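Local coordinates for colicin-m immunity protein (Escherichia coli, PDB 4AEQ) that protects cells that carry the colicin M plasmid against colicin M, and forms a domain-swapped dimer, at the interface of chains A and B. Coordinates in Å, arbitrary orientation; residue numbers count along the deposited sequence, not the author numbering. Chains: chain A/B, Colicin-m immunity protein.

Contact 1: the interface of chains A and B. Residues chain A 51, 69, 71, 86, 93, 95; chain B 21, 24-25, 27-28.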
# COMPACT_ATOMS: atom_id res chain seq x y z
N TRP A 51 18.61 -9.04 -0.74
CA TRP A 51 17.88 -9.52 0.42
C TRP A 51 18.72 -9.59 1.68
O TRP A 51 19.92 -9.82 1.63
CB TRP A 51 17.25 -10.88 0.11
CG TRP A 51 16.35 -10.84 -1.08
CD1 TRP A 51 16.61 -11.35 -2.32
CD2 TRP A 51 15.05 -10.24 -1.16
NE1 TRP A 51 15.55 -11.12 -3.16
CE2 TRP A 51 14.59 -10.44 -2.47
CE3 TRP A 51 14.24 -9.56 -0.24
CZ2 TRP A 51 13.34 -9.98 -2.89
CZ3 TRP A 51 13.01 -9.11 -0.67
CH2 TRP A 51 12.57 -9.32 -1.98
N VAL A 69 10.22 -8.72 5.97
CA VAL A 69 11.20 -8.99 4.94
C VAL A 69 12.01 -7.73 4.68
O VAL A 69 11.55 -6.80 4.02
CB VAL A 69 10.48 -9.35 3.63
CG1 VAL A 69 11.48 -9.70 2.53
CG2 VAL A 69 9.49 -10.50 3.87
N PHE A 71 15.03 -5.60 2.90
CA PHE A 71 15.74 -5.65 1.63
C PHE A 71 16.36 -4.30 1.31
O PHE A 71 15.99 -3.29 1.90
CB PHE A 71 14.83 -6.13 0.49
CG PHE A 71 13.67 -5.22 0.20
CD1 PHE A 71 12.48 -5.35 0.91
CD2 PHE A 71 13.75 -4.25 -0.79
CE1 PHE A 71 11.40 -4.52 0.64
CE2 PHE A 71 12.68 -3.42 -1.06
CZ PHE A 71 11.50 -3.56 -0.34
N TYR A 86 4.87 -8.00 5.48
CA TYR A 86 3.94 -8.70 4.63
C TYR A 86 2.89 -9.33 5.51
O TYR A 86 3.20 -10.21 6.32
CB TYR A 86 4.74 -9.77 3.87
CG TYR A 86 3.94 -10.74 3.03
CD1 TYR A 86 2.69 -10.41 2.52
CD2 TYR A 86 4.44 -12.01 2.74
CE1 TYR A 86 1.97 -11.31 1.75
CE2 TYR A 86 3.73 -12.91 1.97
CZ TYR A 86 2.49 -12.55 1.48
OH TYR A 86 1.78 -13.45 0.72
N VAL A 93 1.46 -5.64 1.69
CA VAL A 93 2.72 -5.32 2.34
C VAL A 93 2.68 -3.85 2.70
O VAL A 93 2.17 -3.04 1.92
CB VAL A 93 3.90 -5.51 1.38
CG1 VAL A 93 5.22 -5.22 2.08
CG2 VAL A 93 3.88 -6.91 0.78
N TYR A 95 5.44 -0.77 3.94
CA TYR A 95 6.88 -0.58 3.97
C TYR A 95 7.33 0.43 5.01
O TYR A 95 6.66 1.43 5.26
CB TYR A 95 7.38 -0.18 2.57
CG TYR A 95 7.12 -1.24 1.53
CD1 TYR A 95 5.92 -1.28 0.84
CD2 TYR A 95 8.08 -2.21 1.25
CE1 TYR A 95 5.68 -2.26 -0.11
CE2 TYR A 95 7.84 -3.19 0.30
CZ TYR A 95 6.64 -3.21 -0.38
OH TYR A 95 6.38 -4.18 -1.32
N ARG B 21 9.60 -13.36 -0.13
CA ARG B 21 10.48 -12.46 -0.87
C ARG B 21 9.92 -12.17 -2.26
O ARG B 21 9.97 -11.04 -2.73
CB ARG B 21 11.89 -13.04 -0.98
CG ARG B 21 12.63 -13.09 0.35
CD ARG B 21 14.11 -13.37 0.16
NE ARG B 21 14.88 -13.05 1.36
CZ ARG B 21 15.44 -13.96 2.15
NH1 ARG B 21 15.32 -15.25 1.88
NH2 ARG B 21 16.12 -13.57 3.22
N VAL B 24 6.95 -9.79 -1.89
CA VAL B 24 7.40 -8.45 -1.52
C VAL B 24 8.08 -7.73 -2.68
O VAL B 24 7.90 -6.53 -2.87
CB VAL B 24 8.32 -8.48 -0.30
CG1 VAL B 24 8.96 -7.12 -0.06
CG2 VAL B 24 7.54 -8.93 0.93
N LYS B 25 8.85 -8.47 -3.47
CA LYS B 25 9.51 -7.89 -4.63
C LYS B 25 8.48 -7.49 -5.68
O LYS B 25 8.53 -6.38 -6.23
CB LYS B 25 10.54 -8.86 -5.22
CG LYS B 25 11.27 -8.33 -6.45
CD LYS B 25 12.39 -9.26 -6.88
CE LYS B 25 13.04 -8.79 -8.17
NZ LYS B 25 14.24 -9.61 -8.53
N ASP B 27 5.34 -6.77 -5.21
CA ASP B 27 4.58 -5.65 -4.67
C ASP B 27 5.37 -4.34 -4.73
O ASP B 27 4.85 -3.30 -5.16
CB ASP B 27 4.18 -5.96 -3.23
CG ASP B 27 3.32 -4.88 -2.62
OD1 ASP B 27 2.09 -4.93 -2.81
OD2 ASP B 27 3.88 -3.99 -1.95
N TYR B 28 6.63 -4.40 -4.30
CA TYR B 28 7.48 -3.22 -4.28
C TYR B 28 7.68 -2.64 -5.67
O TYR B 28 7.48 -1.44 -5.89
CB TYR B 28 8.84 -3.56 -3.65
CG TYR B 28 9.85 -2.43 -3.74
CD1 TYR B 28 9.83 -1.38 -2.83
CD2 TYR B 28 10.81 -2.42 -4.74
CE1 TYR B 28 10.76 -0.35 -2.92
CE2 TYR B 28 11.74 -1.40 -4.83
CZ TYR B 28 11.71 -0.37 -3.92
OH TYR B 28 12.63 0.64 -4.01
O HOH W 1 0.55 -4.67 -0.81
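In the domain-swapped dimer of this YebF/Cmi-family protein, helix 17-42 of chain B lies against the beta-sheet of chain A, and one helix face carries B:Arg21, B:Val24, B:Asp27 and B:Tyr28 into it. B:Arg21, extended from CG to NE, slides along A:Trp51 in the opposite direction to that side chain. Its CB sits over the six-membered ring and its CD over the five-membered ring, 3.5 Å from CD2 of A:Trp51. A long aliphatic stem suits this broad indole face, while B:Lys25 sets its CB in plane at the indole edge. About one helical turn after B:Arg21, B:Val24 divides its branches: CG1, anti to the backbone N (chi1 170°), touches CE1 of A:Phe71 at 3.6 Å, and CG2 meets CG2 of A:Val69 tip to tip. The compact branched valine thus reaches two strand 66-74 residues at once. A:Phe71 also puts its CE2 and CZ edge over the face of B:Tyr28, the ring planes 74° apart.

A polar anchor comes from the phenol of A:Tyr95. Its OH donates to OD2 of B:Asp27 at 2.6 Å, and OD2, in plane at the ring edge, accepts with its anti lone pair. The same OH lies 3.0 Å from the backbone N of B:Tyr28, from which it can accept a hydrogen bond; its hydrogen bond to O of B:Val24 is weak. A phenol suits this place because it can donate and accept together. Water 1 joins the other carboxylate oxygen, OD1 of B:Asp27, to N of A:Val93 (2.8 Å from that nitrogen), while CB and CG2 of A:Val93 pack beside the carboxylate.

Contact 2: the interface of chains A and B. Residues chain A 56, 61-62, 64; chain B 12-13.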
# COMPACT_ATOMS: atom_id res chain seq x y z
N ARG A 56 12.05 -14.85 11.66
CA ARG A 56 10.70 -15.26 11.99
C ARG A 56 10.76 -16.21 13.17
O ARG A 56 11.75 -16.92 13.36
CB ARG A 56 10.02 -15.91 10.79
CG ARG A 56 10.83 -17.00 10.12
CD ARG A 56 10.30 -17.29 8.73
NE ARG A 56 8.90 -17.71 8.75
CZ ARG A 56 8.17 -17.95 7.66
NH1 ARG A 56 8.70 -17.82 6.46
NH2 ARG A 56 6.90 -18.32 7.78
N VAL A 61 4.53 -20.82 15.63
CA VAL A 61 4.53 -20.16 14.33
C VAL A 61 3.14 -19.83 13.81
O VAL A 61 2.98 -18.93 12.99
CB VAL A 61 5.27 -21.01 13.28
CG1 VAL A 61 6.72 -21.20 13.68
CG2 VAL A 61 4.58 -22.36 13.12
N GLU A 62 2.13 -20.55 14.28
CA GLU A 62 0.76 -20.31 13.84
C GLU A 62 0.23 -18.97 14.37
O GLU A 62 -0.83 -18.51 13.96
CB GLU A 62 -0.16 -21.47 14.23
CG GLU A 62 0.13 -22.75 13.45
CD GLU A 62 -0.48 -23.99 14.08
OE1 GLU A 62 -1.02 -23.89 15.21
OE2 GLU A 62 -0.43 -25.06 13.45
N GLU A 64 1.93 -16.16 13.97
CA GLU A 64 2.49 -15.09 13.15
C GLU A 64 1.42 -14.53 12.24
O GLU A 64 0.86 -15.26 11.42
CB GLU A 64 3.58 -15.63 12.23
CG GLU A 64 4.87 -16.08 12.88
CD GLU A 64 5.81 -16.72 11.86
OE1 GLU A 64 5.31 -17.45 10.97
OE2 GLU A 64 7.03 -16.49 11.93
N CYS B 12 0.90 -17.06 7.54
CA CYS B 12 2.34 -16.83 7.44
C CYS B 12 3.17 -18.10 7.60
O CYS B 12 4.21 -18.25 6.95
CB CYS B 12 2.78 -15.75 8.43
SG CYS B 12 2.27 -14.11 7.91
N TYR B 13 2.72 -19.02 8.45
CA TYR B 13 3.48 -20.25 8.68
C TYR B 13 3.46 -21.16 7.46
O TYR B 13 4.23 -22.11 7.37
CB TYR B 13 2.99 -20.99 9.93
CG TYR B 13 1.63 -21.64 9.81
CD1 TYR B 13 1.50 -22.94 9.32
CD2 TYR B 13 0.48 -20.97 10.20
CE1 TYR B 13 0.26 -23.54 9.22
CE2 TYR B 13 -0.77 -21.57 10.11
CZ TYR B 13 -0.87 -22.85 9.61
OH TYR B 13 -2.11 -23.44 9.51
O HOH W 2 -0.87 -15.62 9.30
O HOH W 3 1.12 -18.02 10.87
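B:Tyr13 holds its CG between its backbone N and carbonyl carbon (chi1 71°), and A:Glu62 turns its CG anti to its carbonyl carbon (chi1 -70°); these torsions lay the ring of one against the stem of the other where 3-10 helix 12-14 of chain B meets 3-10 helix 61-63 of chain A. CG of A:Glu62 stands over one ring face, displaced toward the rim, and is 3.7 Å from CE2 of B:Tyr13. The glutamate uses its methylenes for this CH-pi contact; its carboxylate plane is tilted 55° from the ring. Such a residue suits the spot because it offers apolar carbons to the aromatic face and carries its charge at the far end. A:Val61 crosses B:Tyr13 at about a right angle, its CG2 branch 3.8 Å from the tyrosine CB and thus packed at the root of the aromatic side chain.

Beside this packing, CB of B:Cys12 touches CB of A:Glu64, and A:Arg56 reaches in with a chain bent at chi3. Its guanidinium NH2 donates to O of B:Cys12 at 2.8 Å, from above the carbonyl plane and with a bent angle at the hydrogen. A:Glu64 OE1 lies 3.7 Å from the same A:Arg56 NH2 in a long salt bridge within chain A, which may steady the arginine.

Two waters serve the peptide groups. Water 2, to which the N-H of B:Cys12 points almost straight, also bonds O of A:Glu64. Water 3 lies in plane at the edge of the B:Tyr13 ring and bonds N of B:Tyr13, O of A:Glu64 and O of A:Val61, 3.0 Å from the last oxygen.

The C-alpha centres of contact 1 and contact 2 lie about 17 Å apart, and the two share no residue. Both join the same chains: contact 1 uses chain B's long helix 17-42, contact 2 the 3-10 helix 12-14 just before it. Chain B thus engages chain A through consecutive segments, first at 3-10 helix 61-63 and the loops beside it and then across the sheet. Contact 1 is mostly apolar packing with a polar anchor at one end, while contact 2 relies more on backbone groups and water. Two-fold symmetry repeats both with the chains exchanged, as expected of a reciprocal swap.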